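Local coordinates for ThiJ/PfpI family protein (Pseudomonas syringae pv. tomato, PDB 3EWN), which is of unknown function but belongs to the DJ-1/PfpI family, whose fold is related to that of class I glutamine amidotransferases, at residues G93-G96 with T97-A100; A111-G114 with A115-K118; V163-R167 with N168-G172; A218-H221 with V222-A225. All coordinates share one frame; numbering follows the deposited sequence.

How the interactions relate
All four contacts are partly buried. Interactions 1, 2 and 3 lie within the DJ-1/PfpI family region, whereas interaction 4 has its centre about 26 Å from the chain's centre and meets the second subunit. Between strands 87-90 and 119-123, interaction 1 opens helix 95-100, and interaction 2 spans the end of helix 104-114 and the loop that follows; their centres are about 21 Å apart. Interaction 3 is a hairpin whose inner strand pairs with 119-123, and it meets interaction 2 through a probable hydrogen bond from N168 ND2 to K118 O (3.0 Å). Helix-start contacts 1 and 4 rest mainly on backbone bonds and packing, while 2 and 3 add ion pairs at a helix exit and a hairpin tip.

Interaction 1: G93-G96 with T97-A100; sequences GTDG and TLAA
T97 folds back over G93 in the first turn of helix 95-100, which follows strand 87-90 of the central sheet in this DJ-1/PfpI fold. Its OG1 comes within 2.8 Å of G93 N, yet the angle is too poor for a hydrogen bond, and the hydroxyl instead bonds to Y31 OH and, weakly, to S125 OG. With OG1 beside the T97 backbone N (chi1 -58°), the hydroxyl faces back toward the loop and CG2 lies on the carbonyl side. G93 adopts a backbone conformation (phi 151°, psi -157°) accessible mainly to glycine, which lets its main chain lie against that hydroxyl.

T94 occupies the N-cap position, but its side chain makes no capping bond. T94 O starts the helical bonding: it takes the L98 N-H at 3.0 Å and receives a weak bond from T97 N. A99 N to D95 O and A100 N to G96 O, both 3.0 Å, continue the helical pattern.

On the flank facing helix 231-240, L98 places CG beside its backbone N, bringing that carbon to 3.4 Å from T94 O, while its side chain also packs on F233, K236 and L240 of that helix. D95 crosses L98 obliquely, and OD1, which forms a salt bridge with K236 NZ, lies 3.9 Å from L98 CD1.

Interaction 2: A111-G114 with A115-K118; sequences ADRG and ARAK
R113 O collects two backbone donors where the chain leaves helix 104-114: A117 N at 2.9 Å and R116 N at 3.2 Å. One residue earlier, A115 N is shared between D112 O at 3.1 Å and a weaker bond to A111 O. A water bridges the end of this turn, donating to both G114 O and A117 O. This exit closes the crossover between the parallel neighbours 87-90 and 119-123, with R113 and A117 packing on L88.

The side chains are joined by a salt-bridge network. D112 carries CG anti to its N (chi1 177°), which presents the carboxylate to R116. R116 meets it end-on: NH2 reaches OD2 of D112 at 2.8 Å and NH1 reaches OD1 at 3.2 Å, both oxygens lying in the guanidinium plane but approached from above the carboxylate, the two planes being 52° apart. D112 OD2 also takes R113 NH1 at 2.8 Å, and this shared negative charge probably offsets the proximity of the two arginines. R116 NE has a second acidic partner in D84, while R113 NE and NH2 bond to the carbonyls of P82 and C81.

Interaction 3: V163-R167 with N168-G172; sequences VVRDR and NRITG
V164 and T171 face each other as a hydrogen-bonded antiparallel pair, V164 N giving to T171 O at 2.8 Å and T171 N returning to V164 O. D166 and R169 form the next such pair, again with reciprocal backbone bonds, and close a beta hairpin through a type II' turn with R167 and N168 at its corners. R167, at phi 59° and psi -124°, has the backbone geometry this turn requires in its first corner. Between the two pairs, R165 and I170 make a non-hydrogen-bonded pair: CG and CD of the extended arginine run against I170 CG1 and CD1, with R165 CG 3.6 Å from I170 CG1.

Side-chain N-H groups bond to the acceptors around the turn. R165 NE gives a nearly straight bond (177°) to R167 O at 2.9 Å, in the guanidinium plane. R167 grips D166 side-on, NE to OD1 at 2.8 Å and NH1 to OD2 at 3.0 Å, both oxygens being met from above the carboxylate plane. R169 NH1 reaches a lone pair of N168 OD1 at 2.7 Å. Beyond the hairpin, R165 NH1 pairs with E188, D166 OD2 accepts from K140 N, R169 NE bonds to L135 O, and T171 OG1 has T142 N as its main partner. A water 2.7 Å from T171 OG1 also lies within bonding distance of V164 O.

Turn carbonyl, aspartate and asparagine thus each engage an arginine, so polar bonds fix the corner of the hairpin whose strand 163-166 is outermost in this chain's sheet, while I170 packs on helix 177-189.

Interaction 4: A218-H221 with V222-A225; sequences APAH and VRTA
P219 O is gripped by two backbone donors, R223 N at 3.0 Å and V222 N by a weak bond. P219 stands at the N-cap position of helix 220-229, and this carbonyl accepts the first i to i+4 bond of the helix; T224 N to A220 O (2.9 Å) and A225 N to H221 O follow.

R223 sends its side chain back over the helix start. CG is anti to its N, and the bend at chi3 (54°) turns the guanidinium toward A218, whose O accepts NH1 at 3.2 Å from above the carbonyl plane. NH2 meanwhile rests 3.6 Å from A220 CB. On another flank V222 CG2 touches both P219 and H221, 3.9 Å from P219 CD and 3.8 Å from H221 ND1; proline and valine lie side by side, pointing the same way. The H221 ring, set by chi1 of 50°, receives P219 CB over one face, offset toward the rim.

E196 of the second subunit packs on P219 and V222, and M15 of the same second subunit packs on H221 and A225. Beside the P219-V222 packing, the R223 bond to A218 O probably helps hold the start of helix 220-229, while P219, H221, V222 and A225 meet the second subunit.

Interaction 1: G93-G96 with T97-A100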
loop_
_atom_site.group_PDB
_atom_site.type_symbol
_atom_site.label_atom_id
_atom_site.label_comp_id
_atom_site.label_asym_id
_atom_site.label_seq_id
_atom_site.Cartn_x
_atom_site.Cartn_y
_atom_site.Cartn_z
ATOM N N GLY A 93 2.094 4.925 12.367
ATOM C CA GLY A 93 3.180 5.836 12.054
ATOM C C GLY A 93 3.982 5.966 13.337
ATOM O O GLY A 93 3.913 5.079 14.186
ATOM N N THR A 94 4.737 7.050 13.508
ATOM C CA THR A 94 5.516 7.209 14.734
ATOM C C THR A 94 5.169 8.502 15.468
ATOM O O THR A 94 4.153 8.566 16.160
ATOM C CB THR A 94 7.030 7.162 14.444
ATOM O OG1 THR A 94 7.364 8.146 13.463
ATOM C CG2 THR A 94 7.420 5.789 13.921
ATOM N N ASP A 95 5.998 9.533 15.321
ATOM C CA ASP A 95 5.719 10.800 15.994
ATOM C C ASP A 95 4.355 11.358 15.596
ATOM O O ASP A 95 3.670 11.975 16.413
ATOM C CB ASP A 95 6.809 11.836 15.694
ATOM C CG ASP A 95 8.100 11.568 16.459
ATOM O OD1 ASP A 95 8.055 10.840 17.472
ATOM O OD2 ASP A 95 9.155 12.098 16.056
ATOM N N GLY A 96 3.962 11.137 14.344
ATOM C CA GLY A 96 2.672 11.623 13.887
ATOM C C GLY A 96 1.530 10.909 14.586
ATOM O O GLY A 96 0.475 11.494 14.841
ATOM N N THR A 97 1.750 9.636 14.893
ATOM C CA THR A 97 0.764 8.802 15.568
ATOM C C THR A 97 0.637 9.198 17.039
ATOM O O THR A 97 -0.460 9.201 17.601
ATOM C CB THR A 97 1.168 7.324 15.487
ATOM O OG1 THR A 97 1.305 6.945 14.110
ATOM C CG2 THR A 97 0.123 6.442 16.168
ATOM N N LEU A 98 1.769 9.516 17.663
ATOM C CA LEU A 98 1.769 9.928 19.060
ATOM C C LEU A 98 1.031 11.258 19.162
ATOM O O LEU A 98 0.283 11.497 20.111
ATOM C CB LEU A 98 3.207 10.076 19.566
ATOM C CG LEU A 98 4.032 8.784 19.574
ATOM C CD1 LEU A 98 5.494 9.106 19.852
ATOM C CD2 LEU A 98 3.475 7.829 20.634
ATOM N N ALA A 99 1.248 12.126 18.179
ATOM C CA ALA A 99 0.585 13.423 18.161
ATOM C C ALA A 99 -0.920 13.219 18.020
ATOM O O ALA A 99 -1.710 13.838 18.728
ATOM C CB ALA A 99 1.109 14.274 17.006
ATOM N N ALA A 100 -1.320 12.347 17.102
ATOM C CA ALA A 100 -2.739 12.077 16.901
ATOM C C ALA A 100 -3.367 11.463 18.157
ATOM O O ALA A 100 -4.491 11.807 18.526
ATOM C CB ALA A 100 -2.934 11.147 15.708
#

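Interaction 2: A111-G114 with A115-K118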
loop_
_atom_site.group_PDB
_atom_site.type_symbol
_atom_site.label_atom_id
_atom_site.label_comp_id
_atom_site.label_asym_id
_atom_site.label_seq_id
_atom_site.Cartn_x
_atom_site.Cartn_y
_atom_site.Cartn_z
ATOM N N ALA A 111 -13.517 8.393 19.986
ATOM C CA ALA A 111 -14.333 7.877 21.077
ATOM C C ALA A 111 -15.815 7.888 20.717
ATOM O O ALA A 111 -16.533 6.924 20.977
ATOM C CB ALA A 111 -14.100 8.699 22.344
ATOM N N ASP A 112 -16.273 8.985 20.126
ATOM C CA ASP A 112 -17.676 9.103 19.742
ATOM C C ASP A 112 -18.064 8.084 18.676
ATOM O O ASP A 112 -18.977 7.283 18.868
ATOM C CB ASP A 112 -17.974 10.505 19.218
ATOM C CG ASP A 112 -19.402 10.646 18.740
ATOM O OD1 ASP A 112 -20.316 10.642 19.592
ATOM O OD2 ASP A 112 -19.614 10.743 17.515
ATOM N N ARG A 113 -17.370 8.117 17.546
ATOM C CA ARG A 113 -17.667 7.190 16.463
ATOM C C ARG A 113 -17.479 5.743 16.901
ATOM O O ARG A 113 -18.228 4.862 16.483
ATOM C CB ARG A 113 -16.783 7.495 15.254
ATOM C CG ARG A 113 -17.010 8.886 14.681
ATOM C CD ARG A 113 -18.486 9.106 14.340
ATOM N NE ARG A 113 -18.696 10.321 13.555
ATOM C CZ ARG A 113 -18.543 11.556 14.019
ATOM N NH1 ARG A 113 -18.182 11.758 15.280
ATOM N NH2 ARG A 113 -18.736 12.593 13.217
ATOM N N GLY A 114 -16.481 5.501 17.746
ATOM C CA GLY A 114 -16.228 4.150 18.218
ATOM C C GLY A 114 -17.353 3.588 19.073
ATOM O O GLY A 114 -17.529 2.372 19.161
ATOM N N ALA A 115 -18.123 4.467 19.705
ATOM C CA ALA A 115 -19.228 4.028 20.551
ATOM C C ALA A 115 -20.371 3.420 19.741
ATOM O O ALA A 115 -21.198 2.689 20.287
ATOM C CB ALA A 115 -19.747 5.200 21.384
ATOM N N ARG A 116 -20.415 3.708 18.443
ATOM C CA ARG A 116 -21.486 3.193 17.596
ATOM C C ARG A 116 -21.034 2.384 16.378
ATOM O O ARG A 116 -21.860 1.770 15.705
ATOM C CB ARG A 116 -22.368 4.351 17.129
ATOM C CG ARG A 116 -23.052 5.114 18.255
ATOM C CD ARG A 116 -23.894 6.244 17.690
ATOM N NE ARG A 116 -23.072 7.199 16.956
ATOM C CZ ARG A 116 -22.265 8.086 17.527
ATOM N NH1 ARG A 116 -22.173 8.150 18.850
ATOM N NH2 ARG A 116 -21.534 8.897 16.772
ATOM N N ALA A 117 -19.734 2.372 16.095
ATOM C CA ALA A 117 -19.228 1.637 14.939
ATOM C C ALA A 117 -19.413 0.131 15.084
ATOM O O ALA A 117 -19.205 -0.426 16.162
ATOM C CB ALA A 117 -17.746 1.966 14.720
ATOM N N LYS A 118 -19.802 -0.529 13.997
ATOM C CA LYS A 118 -20.000 -1.977 14.024
ATOM C C LYS A 118 -18.654 -2.661 14.257
ATOM O O LYS A 118 -18.559 -3.653 14.985
ATOM C CB LYS A 118 -20.616 -2.449 12.703
ATOM C CG LYS A 118 -21.083 -3.897 12.726
ATOM C CD LYS A 118 -21.773 -4.292 11.423
ATOM C CE LYS A 118 -22.229 -5.748 11.466
ATOM N NZ LYS A 118 -22.890 -6.186 10.202
HETATM O O HOH W 1 -18.738 -0.102 18.727
#

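Interaction 3: V163-R167 with N168-G172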
loop_
_atom_site.group_PDB
_atom_site.type_symbol
_atom_site.label_atom_id
_atom_site.label_comp_id
_atom_site.label_asym_id
_atom_site.label_seq_id
_atom_site.Cartn_x
_atom_site.Cartn_y
_atom_site.Cartn_z
ATOM N N VAL A 163 -2.895 -10.583 12.962
ATOM C CA VAL A 163 -4.254 -10.057 12.944
ATOM C C VAL A 163 -4.953 -10.592 14.183
ATOM O O VAL A 163 -4.961 -11.797 14.422
ATOM C CB VAL A 163 -5.039 -10.512 11.693
ATOM C CG1 VAL A 163 -6.467 -9.986 11.758
ATOM C CG2 VAL A 163 -4.346 -10.013 10.432
ATOM N N VAL A 164 -5.534 -9.695 14.972
ATOM C CA VAL A 164 -6.215 -10.093 16.197
ATOM C C VAL A 164 -7.658 -9.621 16.223
ATOM O O VAL A 164 -7.941 -8.450 15.964
ATOM C CB VAL A 164 -5.502 -9.505 17.445
ATOM C CG1 VAL A 164 -6.275 -9.869 18.712
ATOM C CG2 VAL A 164 -4.078 -10.018 17.524
ATOM N N ARG A 165 -8.576 -10.540 16.513
ATOM C CA ARG A 165 -9.974 -10.169 16.616
ATOM C C ARG A 165 -10.511 -10.519 17.995
ATOM O O ARG A 165 -10.304 -11.615 18.495
ATOM C CB ARG A 165 -10.838 -10.864 15.561
ATOM C CG ARG A 165 -12.305 -10.480 15.728
ATOM C CD ARG A 165 -13.233 -11.066 14.680
ATOM N NE ARG A 165 -14.600 -10.604 14.920
ATOM C CZ ARG A 165 -15.649 -10.927 14.172
ATOM N NH1 ARG A 165 -15.499 -11.722 13.122
ATOM N NH2 ARG A 165 -16.849 -10.447 14.472
ATOM N N ASP A 166 -11.184 -9.561 18.612
ATOM C CA ASP A 166 -11.788 -9.764 19.921
ATOM C C ASP A 166 -13.128 -9.053 19.814
ATOM O O ASP A 166 -13.190 -7.823 19.855
ATOM C CB ASP A 166 -10.930 -9.128 21.012
ATOM C CG ASP A 166 -11.514 -9.317 22.401
ATOM O OD1 ASP A 166 -12.633 -9.862 22.520
ATOM O OD2 ASP A 166 -10.852 -8.912 23.376
ATOM N N ARG A 167 -14.195 -9.830 19.676
ATOM C CA ARG A 167 -15.520 -9.265 19.524
ATOM C C ARG A 167 -15.507 -8.373 18.280
ATOM O O ARG A 167 -15.151 -8.839 17.196
ATOM C CB ARG A 167 -15.907 -8.495 20.792
ATOM C CG ARG A 167 -16.325 -9.431 21.936
ATOM C CD ARG A 167 -16.214 -8.755 23.294
ATOM N NE ARG A 167 -14.822 -8.646 23.721
ATOM C CZ ARG A 167 -14.415 -7.934 24.763
ATOM N NH1 ARG A 167 -13.125 -7.897 25.075
ATOM N NH2 ARG A 167 -15.296 -7.250 25.487
ATOM N N ASN A 168 -15.871 -7.102 18.411
ATOM C CA ASN A 168 -15.881 -6.242 17.235
ATOM C C ASN A 168 -14.626 -5.382 17.085
ATOM O O ASN A 168 -14.633 -4.382 16.372
ATOM C CB ASN A 168 -17.140 -5.373 17.233
ATOM C CG ASN A 168 -17.058 -4.230 18.211
ATOM O OD1 ASN A 168 -16.512 -4.370 19.306
ATOM N ND2 ASN A 168 -17.615 -3.088 17.825
ATOM N N ARG A 169 -13.553 -5.780 17.763
ATOM C CA ARG A 169 -12.273 -5.082 17.672
ATOM C C ARG A 169 -11.357 -5.956 16.828
ATOM O O ARG A 169 -11.075 -7.094 17.195
ATOM C CB ARG A 169 -11.636 -4.905 19.057
ATOM C CG ARG A 169 -11.900 -3.567 19.734
ATOM C CD ARG A 169 -13.378 -3.348 20.030
ATOM N NE ARG A 169 -13.555 -2.240 20.965
ATOM C CZ ARG A 169 -14.733 -1.786 21.378
ATOM N NH1 ARG A 169 -15.853 -2.341 20.935
ATOM N NH2 ARG A 169 -14.792 -0.787 22.249
ATOM N N ILE A 170 -10.900 -5.431 15.696
ATOM C CA ILE A 170 -10.002 -6.187 14.831
ATOM C C ILE A 170 -8.787 -5.317 14.537
ATOM O O ILE A 170 -8.909 -4.225 13.981
ATOM C CB ILE A 170 -10.707 -6.592 13.519
ATOM C CG1 ILE A 170 -11.976 -7.386 13.854
ATOM C CG2 ILE A 170 -9.757 -7.431 12.659
ATOM C CD1 ILE A 170 -12.804 -7.813 12.662
ATOM N N THR A 171 -7.614 -5.799 14.932
ATOM C CA THR A 171 -6.387 -5.044 14.732
ATOM C C THR A 171 -5.321 -5.828 13.976
ATOM O O THR A 171 -5.209 -7.047 14.112
ATOM C CB THR A 171 -5.796 -4.578 16.090
ATOM O OG1 THR A 171 -5.681 -5.699 16.980
ATOM C CG2 THR A 171 -6.685 -3.522 16.727
ATOM N N GLY A 172 -4.552 -5.111 13.162
ATOM C CA GLY A 172 -3.485 -5.733 12.403
ATOM C C GLY A 172 -2.153 -5.277 12.962
ATOM O O GLY A 172 -2.063 -4.205 13.557
HETATM O O HOH W 2 -8.038 -6.265 18.238
#

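Interaction 4: A218-H221 with V222-A225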
loop_
_atom_site.group_PDB
_atom_site.type_symbol
_atom_site.label_atom_id
_atom_site.label_comp_id
_atom_site.label_asym_id
_atom_site.label_seq_id
_atom_site.Cartn_x
_atom_site.Cartn_y
_atom_site.Cartn_z
ATOM N N ALA A 218 14.321 -12.876 11.292
ATOM C CA ALA A 218 15.281 -11.857 10.895
ATOM C C ALA A 218 16.636 -12.147 11.529
ATOM O O ALA A 218 16.708 -12.709 12.623
ATOM C CB ALA A 218 14.789 -10.486 11.329
ATOM N N PRO A 219 17.729 -11.783 10.839
ATOM C CA PRO A 219 19.072 -12.020 11.381
ATOM C C PRO A 219 19.173 -11.320 12.729
ATOM O O PRO A 219 18.626 -10.236 12.903
ATOM C CB PRO A 219 19.984 -11.379 10.339
ATOM C CG PRO A 219 19.205 -11.546 9.062
ATOM C CD PRO A 219 17.797 -11.208 9.484
ATOM N N ALA A 220 19.865 -11.933 13.683
ATOM C CA ALA A 220 20.002 -11.329 15.002
ATOM C C ALA A 220 20.489 -9.881 14.936
ATOM O O ALA A 220 19.989 -9.022 15.660
ATOM C CB ALA A 220 20.949 -12.165 15.867
ATOM N N HIS A 221 21.457 -9.601 14.070
ATOM C CA HIS A 221 21.982 -8.245 13.964
ATOM C C HIS A 221 20.962 -7.252 13.413
ATOM O O HIS A 221 21.015 -6.061 13.722
ATOM C CB HIS A 221 23.274 -8.233 13.132
ATOM C CG HIS A 221 23.172 -8.939 11.817
ATOM N ND1 HIS A 221 22.870 -8.287 10.640
ATOM C CD2 HIS A 221 23.371 -10.237 11.486
ATOM C CE1 HIS A 221 22.888 -9.153 9.643
ATOM N NE2 HIS A 221 23.190 -10.342 10.130
ATOM N N VAL A 222 20.028 -7.737 12.601
ATOM C CA VAL A 222 18.994 -6.861 12.064
ATOM C C VAL A 222 17.991 -6.558 13.180
ATOM O O VAL A 222 17.556 -5.413 13.354
ATOM C CB VAL A 222 18.275 -7.521 10.865
ATOM C CG1 VAL A 222 17.037 -6.716 10.472
ATOM C CG2 VAL A 222 19.228 -7.594 9.687
ATOM N N ARG A 223 17.628 -7.585 13.941
ATOM C CA ARG A 223 16.691 -7.406 15.042
ATOM C C ARG A 223 17.261 -6.403 16.043
ATOM O O ARG A 223 16.593 -5.440 16.421
ATOM C CB ARG A 223 16.419 -8.744 15.739
ATOM C CG ARG A 223 15.543 -8.611 16.980
ATOM C CD ARG A 223 15.093 -9.954 17.533
ATOM N NE ARG A 223 16.201 -10.869 17.794
ATOM C CZ ARG A 223 16.677 -11.738 16.908
ATOM N NH1 ARG A 223 16.141 -11.813 15.695
ATOM N NH2 ARG A 223 17.680 -12.541 17.236
ATOM N N THR A 224 18.505 -6.635 16.456
ATOM C CA THR A 224 19.193 -5.770 17.413
ATOM C C THR A 224 19.256 -4.323 16.932
ATOM O O THR A 224 18.999 -3.390 17.699
ATOM C CB THR A 224 20.638 -6.264 17.659
ATOM O OG1 THR A 224 20.601 -7.568 18.250
ATOM C CG2 THR A 224 21.384 -5.310 18.583
ATOM N N ALA A 225 19.603 -4.144 15.662
ATOM C CA ALA A 225 19.710 -2.814 15.075
ATOM C C ALA A 225 18.369 -2.100 15.066
ATOM O O ALA A 225 18.277 -0.939 15.462
ATOM C CB ALA A 225 20.245 -2.911 13.657
#